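Local coordinates for Phosphoglucomutase/phosphomannomutase family protein (Burkholderia thailandensis, PDB 3UW2) that probably acts as an intramolecular phosphotransferase of the phosphohexose mutase family, isomerising phosphosugars at a metal-dependent active site, at residues 259-272 and 362-375. Numbering follows the deposited sequence.
Sequences IGFAFDGDGDRLGV and DDGLYTGARLLEIL. With ZN (zinc ion), chain K.
Helix 364-375 lies against the two antiparallel strands 259-263 and 270-272, its axis running at 167° to the first and at 35° to the second, and its N-terminal end meets the loop that joins them. There Gly364 N donates to Gly267 O at 2.9 Å in a bent bond. Gly364, with no side chain, brings its backbone directly against the loop, its CA 4.5 Å from Arg269 CA. Phe263, its CG anti to the carbonyl carbon, points its ring edge at the first helical turn, with Gly364 O 3.4 Å from CE1 and near the ring plane. Farther along, the Phe261 ring lies beside Gly368, CE2 being 3.6 Å from Gly368 O, and also packs against Leu371 and Leu372. Leu270 CD2 reaches the bare Gly368 CA at 3.6 Å, and Val272 CG2 meets Leu371 CD2 tip to tip at a tight 3.5 Å.

The strand-loop-strand carries the DGDGD metal-binding loop of phosphohexose mutases: Asp264 OD2, Asp266 OD1 and Asp268 OD1 ligate the zinc ion, where members of this family generally use magnesium. The packing joins the hairpin of the second alpha/beta/alpha region to a helix within the third. Asp264 OD2 also forms a nearly straight salt bridge with Arg269 NE: the oxygen lies in the guanidinium plane, while the nitrogen sits above the carboxylate plane. Asp268 and Asp362 lie side by side, their carboxylate planes 34° apart and their OD2 atoms 3.9 Å apart; one water donates to both oxygens. Lys140 pairs with Asp268 OD2 and His351 bonds Asp362 OD2, which would probably ease the repulsion. Asp363, whose OD2 bonds Tyr181, N-caps the helix: its OD1 accepts from Tyr366 N at 2.9 Å and, weakly, from Leu365 N.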
loop_
_atom_site.group_PDB
_atom_site.type_symbol
_atom_site.label_atom_id
_atom_site.label_comp_id
_atom_site.label_asym_id
_atom_site.label_seq_id
_atom_site.Cartn_x
_atom_site.Cartn_y
_atom_site.Cartn_z
ATOM N N ILE A 259 -0.435 -6.162 21.605
ATOM C CA ILE A 259 -0.524 -5.337 20.406
ATOM C C ILE A 259 -1.376 -6.064 19.370
ATOM O O ILE A 259 -1.282 -7.284 19.285
ATOM C CB ILE A 259 0.926 -5.109 19.857
ATOM C CG1 ILE A 259 1.653 -4.049 20.749
ATOM C CG2 ILE A 259 0.964 -4.689 18.402
ATOM C CD1 ILE A 259 0.988 -2.675 20.785
ATOM N N GLY A 260 -2.173 -5.320 18.578
ATOM C CA GLY A 260 -2.995 -5.917 17.514
ATOM C C GLY A 260 -2.542 -5.537 16.117
ATOM O O GLY A 260 -2.260 -4.355 15.874
ATOM N N PHE A 261 -2.367 -6.530 15.218
ATOM C CA PHE A 261 -2.020 -6.222 13.795
ATOM C C PHE A 261 -3.183 -6.697 12.913
ATOM O O PHE A 261 -3.658 -7.806 13.068
ATOM C CB PHE A 261 -0.810 -7.026 13.308
ATOM C CG PHE A 261 0.539 -6.556 13.814
ATOM C CD1 PHE A 261 0.687 -5.384 14.558
ATOM C CD2 PHE A 261 1.690 -7.298 13.472
ATOM C CE1 PHE A 261 1.954 -4.969 14.992
ATOM C CE2 PHE A 261 2.955 -6.916 13.922
ATOM C CZ PHE A 261 3.092 -5.726 14.661
ATOM N N ALA A 262 -3.625 -5.870 11.972
ATOM C CA ALA A 262 -4.672 -6.274 11.009
ATOM C C ALA A 262 -4.176 -6.025 9.570
ATOM O O ALA A 262 -3.600 -4.966 9.318
ATOM C CB ALA A 262 -5.943 -5.501 11.271
ATOM N N PHE A 263 -4.329 -7.018 8.667
ATOM C CA PHE A 263 -3.763 -6.918 7.339
ATOM C C PHE A 263 -4.881 -6.680 6.386
ATOM O O PHE A 263 -6.006 -7.119 6.621
ATOM C CB PHE A 263 -3.015 -8.213 6.983
ATOM C CG PHE A 263 -1.759 -8.400 7.761
ATOM C CD1 PHE A 263 -0.619 -7.666 7.432
ATOM C CD2 PHE A 263 -1.699 -9.289 8.816
ATOM C CE1 PHE A 263 0.559 -7.858 8.146
ATOM C CE2 PHE A 263 -0.539 -9.460 9.548
ATOM C CZ PHE A 263 0.603 -8.751 9.201
ATOM N N ASP A 264 -4.590 -5.993 5.299
ATOM C CA ASP A 264 -5.554 -5.913 4.234
ATOM C C ASP A 264 -5.480 -7.217 3.406
ATOM O O ASP A 264 -4.673 -8.094 3.710
ATOM C CB ASP A 264 -5.341 -4.662 3.390
ATOM C CG ASP A 264 -4.188 -4.781 2.430
ATOM O OD1 ASP A 264 -3.258 -5.606 2.569
ATOM O OD2 ASP A 264 -4.198 -3.916 1.566
ATOM N N GLY A 265 -6.350 -7.362 2.406
ATOM C CA GLY A 265 -6.532 -8.718 1.817
ATOM C C GLY A 265 -5.345 -9.287 1.092
ATOM O O GLY A 265 -5.266 -10.503 0.951
ATOM N N ASP A 266 -4.382 -8.452 0.619
ATOM C CA ASP A 266 -3.208 -9.065 0.006
ATOM C C ASP A 266 -1.895 -8.836 0.787
ATOM O O ASP A 266 -0.798 -9.209 0.318
ATOM C CB ASP A 266 -3.059 -8.638 -1.493
ATOM C CG ASP A 266 -2.804 -7.144 -1.642
ATOM O OD1 ASP A 266 -3.173 -6.450 -0.687
ATOM O OD2 ASP A 266 -2.258 -6.610 -2.646
ATOM N N GLY A 267 -1.977 -8.214 1.947
ATOM C CA GLY A 267 -0.801 -8.131 2.846
ATOM C C GLY A 267 0.159 -6.939 2.502
ATOM O O GLY A 267 1.257 -6.890 2.998
ATOM N N ASP A 268 -0.217 -6.009 1.636
ATOM C CA ASP A 268 0.733 -4.872 1.412
ATOM C C ASP A 268 0.353 -3.659 2.324
ATOM O O ASP A 268 0.907 -2.572 2.188
ATOM C CB ASP A 268 0.869 -4.509 -0.067
ATOM C CG ASP A 268 -0.390 -3.905 -0.626
ATOM O OD1 ASP A 268 -1.348 -3.830 0.147
ATOM O OD2 ASP A 268 -0.454 -3.535 -1.823
ATOM N N ARG A 269 -0.587 -3.868 3.262
ATOM C CA ARG A 269 -0.904 -2.836 4.236
ATOM C C ARG A 269 -1.099 -3.438 5.630
ATOM O O ARG A 269 -1.749 -4.503 5.768
ATOM C CB ARG A 269 -2.169 -2.062 3.869
ATOM C CG ARG A 269 -2.070 -1.265 2.586
ATOM C CD ARG A 269 -3.277 -0.326 2.433
ATOM N NE ARG A 269 -4.468 -1.035 1.973
ATOM C CZ ARG A 269 -5.696 -0.512 1.913
ATOM N NH1 ARG A 269 -5.928 0.755 2.279
ATOM N NH2 ARG A 269 -6.703 -1.267 1.479
ATOM N N LEU A 270 -0.576 -2.745 6.643
ATOM C CA LEU A 270 -0.712 -3.145 8.056
ATOM C C LEU A 270 -1.462 -2.054 8.852
ATOM O O LEU A 270 -1.084 -0.854 8.794
ATOM C CB LEU A 270 0.689 -3.345 8.685
ATOM C CG LEU A 270 0.769 -3.578 10.211
ATOM C CD1 LEU A 270 0.334 -4.970 10.558
ATOM C CD2 LEU A 270 2.202 -3.336 10.692
ATOM N N GLY A 271 -2.505 -2.501 9.568
ATOM C CA GLY A 271 -3.188 -1.702 10.623
ATOM C C GLY A 271 -2.671 -2.103 12.001
ATOM O O GLY A 271 -2.432 -3.297 12.240
ATOM N N VAL A 272 -2.534 -1.128 12.918
ATOM C CA VAL A 272 -1.892 -1.314 14.233
ATOM C C VAL A 272 -2.817 -0.716 15.256
ATOM O O VAL A 272 -3.217 0.454 15.152
ATOM C CB VAL A 272 -0.501 -0.570 14.332
ATOM C CG1 VAL A 272 0.083 -0.660 15.755
ATOM C CG2 VAL A 272 0.489 -1.100 13.296
ATOM N N ASP A 362 6.663 -1.911 -0.738
ATOM C CA ASP A 362 5.734 -1.899 0.361
ATOM C C ASP A 362 5.379 -3.360 0.750
ATOM O O ASP A 362 5.183 -4.236 -0.117
ATOM C CB ASP A 362 4.471 -1.040 0.019
ATOM C CG ASP A 362 3.856 -1.365 -1.352
ATOM O OD1 ASP A 362 4.629 -1.776 -2.270
ATOM O OD2 ASP A 362 2.579 -1.171 -1.529
ATOM N N ASP A 363 5.323 -3.610 2.046
ATOM C CA ASP A 363 5.115 -4.976 2.559
ATOM C C ASP A 363 4.566 -4.833 3.996
ATOM O O ASP A 363 5.274 -4.437 4.911
ATOM C CB ASP A 363 6.487 -5.716 2.571
ATOM C CG ASP A 363 6.373 -7.162 3.032
ATOM O OD1 ASP A 363 5.416 -7.475 3.803
ATOM O OD2 ASP A 363 7.260 -7.974 2.639
ATOM N N GLY A 364 3.306 -5.166 4.171
ATOM C CA GLY A 364 2.672 -5.182 5.474
ATOM C C GLY A 364 3.279 -6.154 6.485
ATOM O O GLY A 364 3.289 -5.863 7.703
ATOM N N LEU A 365 3.743 -7.315 6.009
ATOM C CA LEU A 365 4.273 -8.347 6.894
ATOM C C LEU A 365 5.697 -7.941 7.369
ATOM O O LEU A 365 6.040 -8.150 8.533
ATOM C CB LEU A 365 4.404 -9.700 6.163
ATOM C CG LEU A 365 3.109 -10.552 6.039
ATOM C CD1 LEU A 365 2.068 -9.942 5.110
ATOM C CD2 LEU A 365 3.520 -11.939 5.491
ATOM N N TYR A 366 6.524 -7.447 6.440
ATOM C CA TYR A 366 7.787 -6.871 6.804
ATOM C C TYR A 366 7.635 -5.655 7.703
ATOM O O TYR A 366 8.379 -5.517 8.658
ATOM C CB TYR A 366 8.606 -6.500 5.541
ATOM C CG TYR A 366 10.026 -6.146 5.891
ATOM C CD1 TYR A 366 10.917 -7.128 6.390
ATOM C CD2 TYR A 366 10.507 -4.829 5.752
ATOM C CE1 TYR A 366 12.251 -6.793 6.781
ATOM C CE2 TYR A 366 11.814 -4.494 6.110
ATOM C CZ TYR A 366 12.693 -5.501 6.568
ATOM O OH TYR A 366 13.973 -5.143 6.902
ATOM N N THR A 367 6.680 -4.766 7.409
ATOM C CA THR A 367 6.496 -3.587 8.305
ATOM C C THR A 367 6.148 -4.116 9.713
ATOM O O THR A 367 6.646 -3.590 10.710
ATOM C CB THR A 367 5.351 -2.698 7.747
ATOM O OG1 THR A 367 5.755 -2.222 6.455
ATOM C CG2 THR A 367 4.979 -1.504 8.686
ATOM N N GLY A 368 5.272 -5.129 9.796
ATOM C CA GLY A 368 4.926 -5.709 11.086
ATOM C C GLY A 368 6.183 -6.171 11.835
ATOM O O GLY A 368 6.333 -5.925 13.012
ATOM N N ALA A 369 7.079 -6.851 11.135
ATOM C CA ALA A 369 8.282 -7.340 11.744
ATOM C C ALA A 369 9.165 -6.171 12.201
ATOM O O ALA A 369 9.748 -6.223 13.299
ATOM C CB ALA A 369 9.020 -8.243 10.749
ATOM N N ARG A 370 9.242 -5.102 11.394
ATOM C CA ARG A 370 10.104 -4.002 11.733
ATOM C C ARG A 370 9.500 -3.302 12.947
ATOM O O ARG A 370 10.231 -2.785 13.772
ATOM C CB ARG A 370 10.251 -3.012 10.562
ATOM C CG ARG A 370 11.158 -3.538 9.415
ATOM C CD ARG A 370 12.622 -3.617 9.845
ATOM N NE ARG A 370 13.214 -2.246 9.985
ATOM C CZ ARG A 370 13.950 -1.631 9.058
ATOM N NH1 ARG A 370 14.314 -2.262 7.901
ATOM N NH2 ARG A 370 14.413 -0.415 9.317
ATOM N N LEU A 371 8.165 -3.275 13.031
ATOM C CA LEU A 371 7.478 -2.593 14.177
ATOM C C LEU A 371 7.765 -3.435 15.454
ATOM O O LEU A 371 8.176 -2.901 16.481
ATOM C CB LEU A 371 5.993 -2.498 13.853
ATOM C CG LEU A 371 5.115 -1.890 14.957
ATOM C CD1 LEU A 371 5.702 -0.562 15.401
ATOM C CD2 LEU A 371 3.695 -1.735 14.462
ATOM N N LEU A 372 7.635 -4.771 15.369
ATOM C CA LEU A 372 7.953 -5.633 16.532
ATOM C C LEU A 372 9.434 -5.470 16.998
ATOM O O LEU A 372 9.734 -5.539 18.178
ATOM C CB LEU A 372 7.664 -7.097 16.209
ATOM C CG LEU A 372 6.238 -7.589 15.920
ATOM C CD1 LEU A 372 6.255 -9.011 15.426
ATOM C CD2 LEU A 372 5.484 -7.499 17.232
ATOM N N GLU A 373 10.364 -5.307 16.075
ATOM C CA GLU A 373 11.766 -5.101 16.445
ATOM C C GLU A 373 11.921 -3.896 17.409
ATOM O O GLU A 373 12.702 -3.959 18.383
ATOM C CB GLU A 373 12.577 -4.818 15.180
ATOM C CG GLU A 373 14.064 -4.559 15.443
ATOM C CD GLU A 373 14.824 -4.357 14.138
ATOM O OE1 GLU A 373 14.660 -3.296 13.438
ATOM O OE2 GLU A 373 15.565 -5.277 13.800
ATOM N N ILE A 374 11.201 -2.818 17.098
ATOM C CA ILE A 374 11.209 -1.609 17.895
ATOM C C ILE A 374 10.398 -1.761 19.188
ATOM O O ILE A 374 10.914 -1.440 20.268
ATOM C CB ILE A 374 10.683 -0.408 17.092
ATOM C CG1 ILE A 374 11.629 -0.105 15.891
ATOM C CG2 ILE A 374 10.535 0.826 17.992
ATOM C CD1 ILE A 374 11.088 0.868 14.873
ATOM N N LEU A 375 9.138 -2.215 19.078
ATOM C CA LEU A 375 8.224 -2.384 20.225
ATOM C C LEU A 375 8.812 -3.351 21.266
ATOM O O LEU A 375 8.690 -3.138 22.479
ATOM C CB LEU A 375 6.870 -2.929 19.746
ATOM C CG LEU A 375 6.039 -1.956 18.882
ATOM C CD1 LEU A 375 4.650 -2.550 18.610
ATOM C CD2 LEU A 375 5.978 -0.554 19.468
HETATM ZN ZN ZN K . -3.356 -4.276 -0.426
HETATM O O HOH W 1 1.413 -2.740 -3.535
HETATM O O HOH W 2 3.408 -1.922 3.893
#